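PDB 6GGR: bacteriophage virulence determinant, which probably acts as a zinc-dependent protease of the PipA family, a Salmonella virulence effector thought to cut NF-kappaB transcription factors inside infected host cells. Local coordinates for residues L27-D30 and G31-D35; N182-G185 and P186-Y190; F12-P16 and E17-N21; G86-R89 and R90-Y94; I193-E197 and M198-S202. All coordinates share one frame; numbering follows the deposited sequence.

Interaction 1. Residues L27-D30 and G31-D35; sequences LQHD and GLATD
The carbonyl oxygen of His-29 is gripped by two backbone N-H groups where helix 24-30 gives way to the loop behind it. His-29 O lies 2.9 Å from Ala-33 N, and this bond is nearly straight (169°) and arrives almost in line with the carbonyl. Leu-32 N reaches the same oxygen at 2.9 Å, but from well above the carbonyl plane. One acceptor thus takes both an i+4 and an i+3 bond, a mixed pattern common where a helix unwinds into a loop. A weak bond of 3.1 Å from Gly-31 N to Gln-28 O accompanies them.

The side chains follow this turn. The His-29 imidazole swings out with CG anti to the backbone nitrogen (chi1 -174°), which brings NE2 to 4.1 Å from Ala-33 CB; the methyl meets the ring obliquely. On the outer side, Leu-32 leans back over the same turn, with CG 3.8 Å from Gln-28 O.

Asp-30 is buried, and its OD1 is hydrogen-bonded to Tyr-190 OH and salt-bridged to Arg-90 NH1. That NH1 also bonds to Ala-33 O, so one arginine nitrogen joins both halves of the turn to helix 86-100. Farther along, the methyl of Thr-34 settles against the backbone of Asp-30, with CG2 3.3 Å from Asp-30 O.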
# COMPACT_ATOMS: atom_id res chain seq x y z
N LEU B 27 -20.41 -5.89 -11.11
CA LEU B 27 -21.62 -6.10 -11.89
C LEU B 27 -22.87 -6.06 -11.02
O LEU B 27 -23.94 -5.67 -11.50
CB LEU B 27 -21.54 -7.43 -12.64
CG LEU B 27 -20.56 -7.51 -13.82
CD1 LEU B 27 -20.50 -8.94 -14.36
CD2 LEU B 27 -20.93 -6.54 -14.93
N GLN B 28 -22.76 -6.43 -9.75
CA GLN B 28 -23.92 -6.40 -8.87
C GLN B 28 -24.05 -5.10 -8.10
O GLN B 28 -25.16 -4.74 -7.70
CB GLN B 28 -23.91 -7.59 -7.91
CG GLN B 28 -22.74 -7.64 -6.95
CD GLN B 28 -22.80 -8.88 -6.07
OE1 GLN B 28 -22.76 -10.01 -6.57
NE2 GLN B 28 -22.92 -8.68 -4.77
N HIS B 29 -22.95 -4.37 -7.89
CA HIS B 29 -23.09 -3.00 -7.42
C HIS B 29 -23.76 -2.13 -8.48
O HIS B 29 -24.51 -1.21 -8.14
CB HIS B 29 -21.73 -2.41 -7.03
CG HIS B 29 -21.83 -1.06 -6.39
ND1 HIS B 29 -22.25 -0.88 -5.10
CD2 HIS B 29 -21.57 0.18 -6.88
CE1 HIS B 29 -22.25 0.41 -4.81
NE2 HIS B 29 -21.84 1.08 -5.88
N ASP B 30 -23.51 -2.42 -9.76
CA ASP B 30 -24.24 -1.75 -10.83
C ASP B 30 -25.74 -1.96 -10.68
O ASP B 30 -26.53 -1.06 -11.00
CB ASP B 30 -23.78 -2.25 -12.19
CG ASP B 30 -22.36 -1.83 -12.53
OD1 ASP B 30 -21.87 -0.84 -11.96
OD2 ASP B 30 -21.74 -2.50 -13.38
N GLY B 31 -26.16 -3.14 -10.21
CA GLY B 31 -27.57 -3.38 -9.96
C GLY B 31 -28.18 -2.40 -9.00
O GLY B 31 -29.41 -2.27 -8.95
N LEU B 32 -27.36 -1.69 -8.23
CA LEU B 32 -27.82 -0.72 -7.25
C LEU B 32 -27.53 0.72 -7.65
O LEU B 32 -28.37 1.60 -7.42
CB LEU B 32 -27.18 -1.03 -5.90
CG LEU B 32 -27.13 -2.47 -5.39
CD1 LEU B 32 -26.53 -2.50 -3.99
CD2 LEU B 32 -28.51 -3.12 -5.41
N ALA B 33 -26.36 0.99 -8.24
CA ALA B 33 -26.03 2.32 -8.77
C ALA B 33 -26.45 2.36 -10.24
O ALA B 33 -25.72 1.89 -11.12
CB ALA B 33 -24.53 2.61 -8.64
N THR B 34 -27.62 2.94 -10.51
CA THR B 34 -28.15 2.98 -11.87
C THR B 34 -28.41 4.39 -12.40
O THR B 34 -28.71 4.53 -13.59
CB THR B 34 -29.46 2.18 -11.96
OG1 THR B 34 -30.32 2.51 -10.86
CG2 THR B 34 -29.17 0.68 -11.95
N ASP B 35 -28.28 5.42 -11.57
CA ASP B 35 -28.58 6.79 -11.99
C ASP B 35 -27.30 7.43 -12.53
O ASP B 35 -26.49 7.96 -11.77
CB ASP B 35 -29.16 7.59 -10.83
CG ASP B 35 -29.61 8.98 -11.24
OD1 ASP B 35 -29.34 9.38 -12.39
OD2 ASP B 35 -30.24 9.67 -10.41

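Interaction 2. Residues N182-G185 and P186-Y190; sequences NPRG and PVVEY
Arg-184 meets Glu-189 side-on: NE and NH2 converge on a single carboxylate oxygen, and the guanidinium and carboxylate planes are turned 31° apart. Glu-189 OE2 is 2.8 Å from Arg-184 NE and 2.9 Å from Arg-184 NH2. It sits in the guanidinium plane, while both nitrogens approach it from the same face of the carboxylate. A bend in the arginine at chi3 (-64°) brings the group round to this edge. Closer to the backbone the arginine crosses Val-188 at about a right angle, with Arg-184 CB 3.8 Å from Val-188 CG1.

Asn-182 shapes the loop in front of the helix. Its OD1 accepts from Gly-185 N (2.8 Å) and from Arg-184 N (3.1 Å): the Arg-184 bond forms an Asx turn, and with the Gly-185 bond an Asx motif. Gly-185, the N-cap, has a positive phi (88°), and a weak 3.3 Å bond from Glu-189 N to Gly-185 O closes the first turn.

Glu-189 OE1 takes Arg-26 NH2 and Ser-23 N, so the glutamate sits between two arginines. Pro-186 packs on helix 24-30, and Val-187 faces Asp-177 and, on helix 160-173, His-166 and His-170, which bind zinc in this protein, although none is bound here.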
# COMPACT_ATOMS: atom_id res chain seq x y z
N ASN B 182 -11.19 -13.29 -9.24
CA ASN B 182 -11.05 -12.21 -10.20
C ASN B 182 -9.70 -11.54 -9.98
O ASN B 182 -9.40 -11.12 -8.85
CB ASN B 182 -12.18 -11.18 -10.09
CG ASN B 182 -12.18 -10.17 -11.24
OD1 ASN B 182 -11.55 -9.11 -11.15
ND2 ASN B 182 -12.87 -10.50 -12.32
N PRO B 183 -8.86 -11.41 -11.01
CA PRO B 183 -7.51 -10.87 -10.80
C PRO B 183 -7.46 -9.37 -10.54
O PRO B 183 -6.40 -8.87 -10.13
CB PRO B 183 -6.79 -11.22 -12.11
CG PRO B 183 -7.87 -11.27 -13.12
CD PRO B 183 -9.09 -11.77 -12.42
N ARG B 184 -8.55 -8.63 -10.77
CA ARG B 184 -8.57 -7.18 -10.62
C ARG B 184 -9.41 -6.71 -9.44
O ARG B 184 -8.98 -5.83 -8.69
CB ARG B 184 -9.10 -6.53 -11.91
CG ARG B 184 -8.21 -6.73 -13.13
CD ARG B 184 -8.94 -6.34 -14.40
NE ARG B 184 -10.10 -7.20 -14.64
CZ ARG B 184 -10.07 -8.34 -15.33
NH1 ARG B 184 -8.94 -8.78 -15.86
NH2 ARG B 184 -11.19 -9.04 -15.49
N GLY B 185 -10.60 -7.26 -9.26
CA GLY B 185 -11.51 -6.78 -8.24
C GLY B 185 -12.38 -5.65 -8.75
O GLY B 185 -12.15 -5.11 -9.84
N PRO B 186 -13.39 -5.27 -7.97
CA PRO B 186 -14.35 -4.27 -8.45
C PRO B 186 -13.78 -2.86 -8.57
O PRO B 186 -14.20 -2.11 -9.46
CB PRO B 186 -15.47 -4.33 -7.41
CG PRO B 186 -14.79 -4.79 -6.16
CD PRO B 186 -13.71 -5.74 -6.61
N VAL B 187 -12.86 -2.47 -7.69
CA VAL B 187 -12.37 -1.09 -7.70
C VAL B 187 -11.48 -0.84 -8.90
O VAL B 187 -11.55 0.22 -9.54
CB VAL B 187 -11.65 -0.78 -6.37
CG1 VAL B 187 -11.00 0.60 -6.41
CG2 VAL B 187 -12.65 -0.87 -5.23
N VAL B 188 -10.61 -1.80 -9.22
CA VAL B 188 -9.76 -1.67 -10.41
C VAL B 188 -10.63 -1.56 -11.66
O VAL B 188 -10.42 -0.69 -12.50
CB VAL B 188 -8.78 -2.85 -10.49
CG1 VAL B 188 -8.06 -2.86 -11.84
CG2 VAL B 188 -7.76 -2.78 -9.35
N GLU B 189 -11.62 -2.45 -11.79
CA GLU B 189 -12.43 -2.45 -13.00
C GLU B 189 -13.19 -1.14 -13.15
O GLU B 189 -13.19 -0.53 -14.22
CB GLU B 189 -13.38 -3.65 -13.00
CG GLU B 189 -12.65 -4.99 -13.06
CD GLU B 189 -13.42 -6.07 -13.79
OE1 GLU B 189 -14.61 -5.85 -14.12
OE2 GLU B 189 -12.84 -7.15 -14.04
N TYR B 190 -13.82 -0.68 -12.06
CA TYR B 190 -14.45 0.64 -12.07
C TYR B 190 -13.45 1.71 -12.48
O TYR B 190 -13.74 2.55 -13.34
CB TYR B 190 -15.02 0.96 -10.69
CG TYR B 190 -16.45 0.51 -10.44
CD1 TYR B 190 -17.44 0.72 -11.39
CD2 TYR B 190 -16.80 -0.09 -9.24
CE1 TYR B 190 -18.75 0.32 -11.16
CE2 TYR B 190 -18.10 -0.50 -9.00
CZ TYR B 190 -19.07 -0.29 -9.96
OH TYR B 190 -20.36 -0.69 -9.72

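Interaction 3. Residues F12-P16 and E17-N21; sequences FPDLP and EHQDN
A histidine-carboxylate hydrogen bond, backed by a CH-pi contact, holds together the short, weakly bonded helical turn near the N terminus. Asp-14 reaches forward with CG anti to its backbone nitrogen (chi1 -159°), and Asp-14 OD1 accepts a hydrogen bond from His-18 ND1 at 2.8 Å. The bond is bent, and the oxygen is tilted slightly from the imidazole plane; the carboxylate and the ring stand 55° apart. The same OD1 also accepts from Leu-15 N at 2.6 Å, this time from above the carboxylate plane, so two donors hold this oxygen.

Leu-15 runs alongside the histidine, both side chains pointing the same way. Leu-15 CB rests over one face of the ring, 4.1 Å from the centroid of the His-18 imidazole and only 13° off its normal. Its carbonyl oxygen supplies the backbone bonds of the turn, with Leu-15 O 2.9 Å from His-18 N and 3.1 Å from Gln-19 N. Glu-17 bends back at chi2, laying OE1 3.4 Å from Pro-16 CD. On the far side of Asp-14 a water donates to Asp-14 OD2 at 2.6 Å and, less closely, to Gln-19 OE1.

Asp-14 OD2 also forms a salt bridge with Arg-26 of helix 24-30. His-18 NE2 is hydrogen-bonded to Asn-192 ND2, which together with the ND1 bond to Asp-14 sets the rotation of the imidazole, and the ring packs on Glu-189. The turn is thereby seated between helix 24-30 and helix 186-197.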
# COMPACT_ATOMS: atom_id res chain seq x y z
N PHE B 12 -24.24 -1.51 -18.85
CA PHE B 12 -23.31 -0.41 -18.57
C PHE B 12 -22.01 -0.60 -19.31
O PHE B 12 -21.57 -1.70 -19.48
CB PHE B 12 -23.14 -0.21 -17.06
CG PHE B 12 -24.42 0.24 -16.38
CD1 PHE B 12 -25.15 1.30 -16.90
CD2 PHE B 12 -24.93 -0.39 -15.26
CE1 PHE B 12 -26.30 1.73 -16.31
CE2 PHE B 12 -26.08 0.05 -14.68
CZ PHE B 12 -26.77 1.10 -15.21
N PRO B 13 -21.44 0.49 -19.81
CA PRO B 13 -20.18 0.35 -20.55
C PRO B 13 -19.14 -0.44 -19.77
O PRO B 13 -19.00 -0.30 -18.56
CB PRO B 13 -19.74 1.79 -20.80
CG PRO B 13 -20.67 2.66 -19.99
CD PRO B 13 -21.90 1.88 -19.74
N ASP B 14 -18.39 -1.28 -20.49
CA ASP B 14 -17.33 -2.09 -19.92
C ASP B 14 -16.18 -2.16 -20.91
O ASP B 14 -16.28 -1.69 -22.05
CB ASP B 14 -17.84 -3.50 -19.57
CG ASP B 14 -16.97 -4.19 -18.54
OD1 ASP B 14 -15.93 -3.62 -18.15
OD2 ASP B 14 -17.33 -5.31 -18.11
N LEU B 15 -15.05 -2.75 -20.46
CA LEU B 15 -13.84 -2.77 -21.27
C LEU B 15 -13.58 -4.17 -21.83
O LEU B 15 -13.92 -5.17 -21.19
CB LEU B 15 -12.62 -2.35 -20.44
CG LEU B 15 -12.64 -0.97 -19.79
CD1 LEU B 15 -11.23 -0.59 -19.38
CD2 LEU B 15 -13.22 0.09 -20.71
N PRO B 16 -12.96 -4.27 -23.01
CA PRO B 16 -12.54 -5.60 -23.49
C PRO B 16 -11.63 -6.32 -22.52
O PRO B 16 -11.70 -7.56 -22.42
CB PRO B 16 -11.81 -5.28 -24.81
CG PRO B 16 -12.26 -3.91 -25.19
CD PRO B 16 -12.56 -3.19 -23.93
N GLU B 17 -10.78 -5.60 -21.80
CA GLU B 17 -9.89 -6.21 -20.81
C GLU B 17 -10.65 -6.82 -19.64
O GLU B 17 -10.04 -7.54 -18.84
CB GLU B 17 -8.89 -5.17 -20.29
CG GLU B 17 -7.89 -4.66 -21.34
CD GLU B 17 -8.47 -3.57 -22.24
OE1 GLU B 17 -9.67 -3.27 -22.12
OE2 GLU B 17 -7.71 -3.02 -23.07
N HIS B 18 -11.95 -6.57 -19.53
CA HIS B 18 -12.78 -7.11 -18.45
C HIS B 18 -13.71 -8.22 -18.91
O HIS B 18 -13.77 -9.28 -18.27
CB HIS B 18 -13.64 -6.00 -17.83
CG HIS B 18 -12.85 -4.89 -17.22
ND1 HIS B 18 -13.43 -3.71 -16.81
CD2 HIS B 18 -11.53 -4.78 -16.95
CE1 HIS B 18 -12.50 -2.92 -16.31
NE2 HIS B 18 -11.33 -3.54 -16.38
N GLN B 19 -14.43 -8.00 -20.01
CA GLN B 19 -15.62 -8.80 -20.32
C GLN B 19 -15.36 -10.30 -20.29
O GLN B 19 -16.31 -11.07 -20.08
CB GLN B 19 -16.18 -8.39 -21.69
CG GLN B 19 -16.33 -6.89 -21.88
CD GLN B 19 -17.70 -6.49 -22.42
OE1 GLN B 19 -18.70 -6.58 -21.71
NE2 GLN B 19 -17.73 -6.05 -23.67
N ASP B 20 -14.13 -10.74 -20.51
CA ASP B 20 -13.78 -12.15 -20.33
C ASP B 20 -13.34 -12.33 -18.88
O ASP B 20 -12.29 -11.83 -18.47
CB ASP B 20 -12.70 -12.59 -21.32
CG ASP B 20 -11.33 -12.05 -20.98
OD1 ASP B 20 -11.18 -10.82 -20.82
OD2 ASP B 20 -10.39 -12.87 -20.87
N ASN B 21 -14.17 -13.02 -18.10
CA ASN B 21 -14.06 -13.03 -16.65
C ASN B 21 -14.13 -11.60 -16.13
O ASN B 21 -13.13 -11.07 -15.62
CB ASN B 21 -12.77 -13.69 -16.17
CG ASN B 21 -12.66 -13.72 -14.66
OD1 ASN B 21 -13.66 -13.57 -13.95
ND2 ASN B 21 -11.44 -13.89 -14.15
O HOH W 1 -19.66 -6.19 -18.80

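Interaction 4. Residues G86-R89 and R90-Y94; sequences GTFR and RLMNY
Arg-90 lies back along its own helix over the residues one turn earlier. Its CB starts 3.4 Å from Thr-87 O, and CG then passes 3.3 Å from Gly-86 O. With a bend at chi3 (-71°) the chain turns back toward the N-terminal end of the helix, and the guanidinium lies with one face over Thr-87 O, which sits 4.3 Å from its plane. At the tip Arg-90 NH2 stands 3.7 Å from Thr-87 CG2.

Two waters at the guanidinium edge, in its plane, complete the link. Arg-90 NE gives its hydrogen to one water at 2.8 Å, and Arg-90 NH2 to the other at 2.9 Å. Each water donates to Thr-87 OG1, whose own bond goes to Glu-197 OE2. NH1 goes to Ala-33 O and Asp-30 OD1, and Phe-12 adds a cation-pi contact.

On another side of the helix, Phe-88 and Met-92 run side by side, with Phe-88 CE2 4.0 Å from Met-92 CB. Both pack against Tyr-82 and Leu-172. In the backbone, Met-92 N bonds to Phe-88 O (2.9 Å). This is a largely buried, amphipathic stretch of helix 86-100, packed against helices 64-84, 160-173 and 186-197.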
# COMPACT_ATOMS: atom_id res chain seq x y z
N GLY B 86 -20.04 8.64 -17.32
CA GLY B 86 -21.33 8.22 -16.82
C GLY B 86 -21.24 7.12 -15.79
O GLY B 86 -22.08 7.02 -14.89
N THR B 87 -20.22 6.26 -15.89
CA THR B 87 -20.00 5.25 -14.86
C THR B 87 -19.72 5.91 -13.51
O THR B 87 -20.26 5.49 -12.49
CB THR B 87 -18.85 4.33 -15.27
OG1 THR B 87 -19.24 3.57 -16.42
CG2 THR B 87 -18.48 3.36 -14.13
N PHE B 88 -18.87 6.94 -13.50
CA PHE B 88 -18.57 7.63 -12.25
C PHE B 88 -19.78 8.38 -11.72
O PHE B 88 -19.99 8.46 -10.51
CB PHE B 88 -17.40 8.59 -12.45
CG PHE B 88 -17.08 9.41 -11.24
CD1 PHE B 88 -16.20 8.93 -10.28
CD2 PHE B 88 -17.66 10.64 -11.04
CE1 PHE B 88 -15.90 9.67 -9.16
CE2 PHE B 88 -17.37 11.39 -9.92
CZ PHE B 88 -16.49 10.91 -8.98
N ARG B 89 -20.60 8.95 -12.62
CA ARG B 89 -21.82 9.61 -12.18
C ARG B 89 -22.72 8.65 -11.42
O ARG B 89 -23.41 9.05 -10.48
CB ARG B 89 -22.56 10.21 -13.38
CG ARG B 89 -21.89 11.45 -13.98
CD ARG B 89 -22.82 12.25 -14.90
NE ARG B 89 -23.11 11.56 -16.16
CZ ARG B 89 -22.34 11.59 -17.24
NH1 ARG B 89 -21.20 12.27 -17.23
NH2 ARG B 89 -22.70 10.93 -18.34
N ARG B 90 -22.72 7.37 -11.80
CA ARG B 90 -23.55 6.38 -11.11
C ARG B 90 -23.05 6.15 -9.68
O ARG B 90 -23.84 6.20 -8.73
CB ARG B 90 -23.55 5.06 -11.88
CG ARG B 90 -24.25 5.13 -13.23
CD ARG B 90 -24.59 3.75 -13.77
NE ARG B 90 -23.41 3.01 -14.22
CZ ARG B 90 -22.76 2.09 -13.51
NH1 ARG B 90 -23.16 1.78 -12.28
NH2 ARG B 90 -21.70 1.48 -14.02
N LEU B 91 -21.76 5.90 -9.53
CA LEU B 91 -21.21 5.70 -8.19
C LEU B 91 -21.42 6.93 -7.32
O LEU B 91 -21.90 6.83 -6.19
CB LEU B 91 -19.72 5.34 -8.29
CG LEU B 91 -19.41 4.15 -9.22
CD1 LEU B 91 -17.92 3.86 -9.22
CD2 LEU B 91 -20.19 2.91 -8.82
N MET B 92 -21.10 8.11 -7.86
CA MET B 92 -21.22 9.34 -7.09
C MET B 92 -22.68 9.62 -6.74
O MET B 92 -23.00 9.93 -5.59
CB MET B 92 -20.64 10.51 -7.88
CG MET B 92 -20.70 11.84 -7.15
SD MET B 92 -19.65 11.85 -5.68
CE MET B 92 -20.39 13.18 -4.75
N ASN B 93 -23.57 9.53 -7.73
CA ASN B 93 -24.99 9.79 -7.48
C ASN B 93 -25.52 8.88 -6.38
O ASN B 93 -26.12 9.35 -5.41
CB ASN B 93 -25.80 9.61 -8.76
CG ASN B 93 -25.65 10.77 -9.73
OD1 ASN B 93 -25.25 11.87 -9.35
ND2 ASN B 93 -26.00 10.54 -10.99
N TYR B 94 -25.33 7.57 -6.54
CA TYR B 94 -25.77 6.64 -5.51
C TYR B 94 -25.21 7.03 -4.15
O TYR B 94 -25.96 7.19 -3.17
CB TYR B 94 -25.33 5.22 -5.89
CG TYR B 94 -25.89 4.09 -5.05
CD1 TYR B 94 -26.50 4.30 -3.82
CD2 TYR B 94 -25.80 2.79 -5.50
CE1 TYR B 94 -26.99 3.24 -3.08
CE2 TYR B 94 -26.28 1.75 -4.77
CZ TYR B 94 -26.87 1.97 -3.57
OH TYR B 94 -27.36 0.90 -2.85
O HOH W 2 -22.18 3.45 -16.70
O HOH W 3 -19.85 1.08 -16.26

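Interaction 5. Residues I193-E197 and M198-S202; sequences IILKE and MGHTS
Met-198, Leu-195 and Lys-196 carry the contact that ends helix 186-197, which finishes in a Schellman motif. Gly-199 leaves the helix with positive phi (78°). Two backbone bonds point back into the last turn: His-200 N to Leu-195 O at 2.8 Å, and Gly-199 N to Lys-196 O at 3.1 Å, the latter well above the carbonyl plane.

Met-198 folds back along the helix. Its CG lies 3.2 Å from Ile-194 O, and beyond it the sulfur runs beside isoleucine, with Met-198 SD 3.9 Å from Ile-194 CG2; the two side chains point the same way.

Leu-195 lies alongside His-200, across the reversal of the chain. Leu-195 CD2 sits over one face of the imidazole, 4.1 Å from the centroid of the His-200 ring and 19° off its normal. The ring is directed there by CG anti to the backbone nitrogen (chi1 -156°), and its rotation is fixed by polar partners: His-200 ND1 is 3.0 Å from Ser-202 OG, and NE2 is hydrogen-bonded to Asp-159.

Lys-196 stretches along the departing chain after a bend at chi2, and Lys-196 NZ gives a hydrogen bond to Ser-202 O (3.2 Å) from above the carbonyl plane. A water donates to His-200 O and, weakly, to Lys-196 O, adding another bridge across the turn.

Around this ending, Ile-194 packs on helix 86-100, Leu-195 on Arg-162 and Ile-165 of helix 160-173, and Met-198 on Asp-80 and Ala-81 of helix 64-84.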
# COMPACT_ATOMS: atom_id res chain seq x y z
N ILE B 193 -12.63 1.70 -16.17
CA ILE B 193 -13.73 2.17 -17.02
C ILE B 193 -13.87 3.68 -16.92
O ILE B 193 -14.04 4.38 -17.93
CB ILE B 193 -15.04 1.47 -16.64
CG1 ILE B 193 -14.91 -0.04 -16.87
CG2 ILE B 193 -16.21 2.04 -17.45
CD1 ILE B 193 -16.02 -0.86 -16.23
N ILE B 194 -13.84 4.21 -15.70
CA ILE B 194 -13.99 5.65 -15.49
C ILE B 194 -12.89 6.41 -16.23
O ILE B 194 -13.16 7.38 -16.95
CB ILE B 194 -13.97 5.96 -13.98
CG1 ILE B 194 -15.20 5.35 -13.31
CG2 ILE B 194 -13.92 7.47 -13.73
CD1 ILE B 194 -15.13 5.34 -11.80
N LEU B 195 -11.64 5.96 -16.08
CA LEU B 195 -10.53 6.66 -16.72
C LEU B 195 -10.66 6.65 -18.23
O LEU B 195 -10.40 7.67 -18.89
CB LEU B 195 -9.21 6.02 -16.29
CG LEU B 195 -8.49 6.71 -15.12
CD1 LEU B 195 -9.35 6.71 -13.88
CD2 LEU B 195 -7.16 6.02 -14.85
N LYS B 196 -11.04 5.52 -18.82
CA LYS B 196 -11.26 5.50 -20.27
C LYS B 196 -12.41 6.41 -20.66
O LYS B 196 -12.36 7.07 -21.70
CB LYS B 196 -11.53 4.07 -20.75
CG LYS B 196 -10.29 3.18 -20.78
CD LYS B 196 -9.22 3.72 -21.72
CE LYS B 196 -8.07 2.74 -21.88
NZ LYS B 196 -6.92 3.33 -22.62
N GLU B 197 -13.47 6.46 -19.84
CA GLU B 197 -14.56 7.38 -20.10
C GLU B 197 -14.12 8.84 -19.98
O GLU B 197 -14.74 9.72 -20.59
CB GLU B 197 -15.73 7.11 -19.15
CG GLU B 197 -16.47 5.80 -19.44
CD GLU B 197 -17.66 5.58 -18.50
OE1 GLU B 197 -17.87 6.41 -17.59
OE2 GLU B 197 -18.38 4.58 -18.68
N MET B 198 -13.07 9.11 -19.21
CA MET B 198 -12.52 10.45 -19.05
C MET B 198 -11.53 10.82 -20.15
O MET B 198 -11.02 11.94 -20.15
CB MET B 198 -11.80 10.57 -17.70
CG MET B 198 -12.71 10.49 -16.48
SD MET B 198 -11.78 10.47 -14.95
CE MET B 198 -11.24 12.18 -14.89
N GLY B 199 -11.25 9.91 -21.08
CA GLY B 199 -10.22 10.17 -22.07
C GLY B 199 -8.81 9.99 -21.54
O GLY B 199 -7.87 10.53 -22.13
N HIS B 200 -8.65 9.27 -20.44
CA HIS B 200 -7.32 8.99 -19.91
C HIS B 200 -6.65 7.90 -20.75
O HIS B 200 -7.22 6.82 -20.96
CB HIS B 200 -7.42 8.55 -18.45
CG HIS B 200 -6.16 8.77 -17.67
ND1 HIS B 200 -5.11 7.87 -17.68
CD2 HIS B 200 -5.77 9.79 -16.87
CE1 HIS B 200 -4.14 8.32 -16.91
NE2 HIS B 200 -4.51 9.48 -16.40
N THR B 201 -5.44 8.19 -21.22
CA THR B 201 -4.75 7.34 -22.19
C THR B 201 -4.13 6.09 -21.58
O THR B 201 -3.84 5.14 -22.32
CB THR B 201 -3.67 8.17 -22.90
OG1 THR B 201 -4.28 9.26 -23.60
CG2 THR B 201 -2.86 7.32 -23.89
N SER B 202 -3.92 6.06 -20.27
CA SER B 202 -3.17 4.97 -19.66
C SER B 202 -3.81 3.63 -20.02
O SER B 202 -5.04 3.53 -20.08
CB SER B 202 -3.13 5.13 -18.14
OG SER B 202 -4.41 4.91 -17.56
O HOH W 4 -9.19 6.82 -22.85

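From the N terminus the contacts come in series, none nested and none crossing: interaction 3, then 1, 4, 2 and 5. Each is local, within a turn, a helix start or a helix end. Interaction 3 leads by way of helix 24-30 into interaction 1, and Phe-12, at the start of the model, packs on Asp-30 and Thr-34. The loop of interaction 1 lies on the helix of interaction 4, where Asp-35 O meets Asn-93 ND2. Interactions 2 and 5 mark the start and end of helix 186-197, their centres about 15 Å apart. Along that helix Tyr-190 touches Leu-91, Ile-193 packs on the N-terminal segment, and Ile-194 reaches Phe-88, which joins the N-terminal segment and helix 86-100 to it.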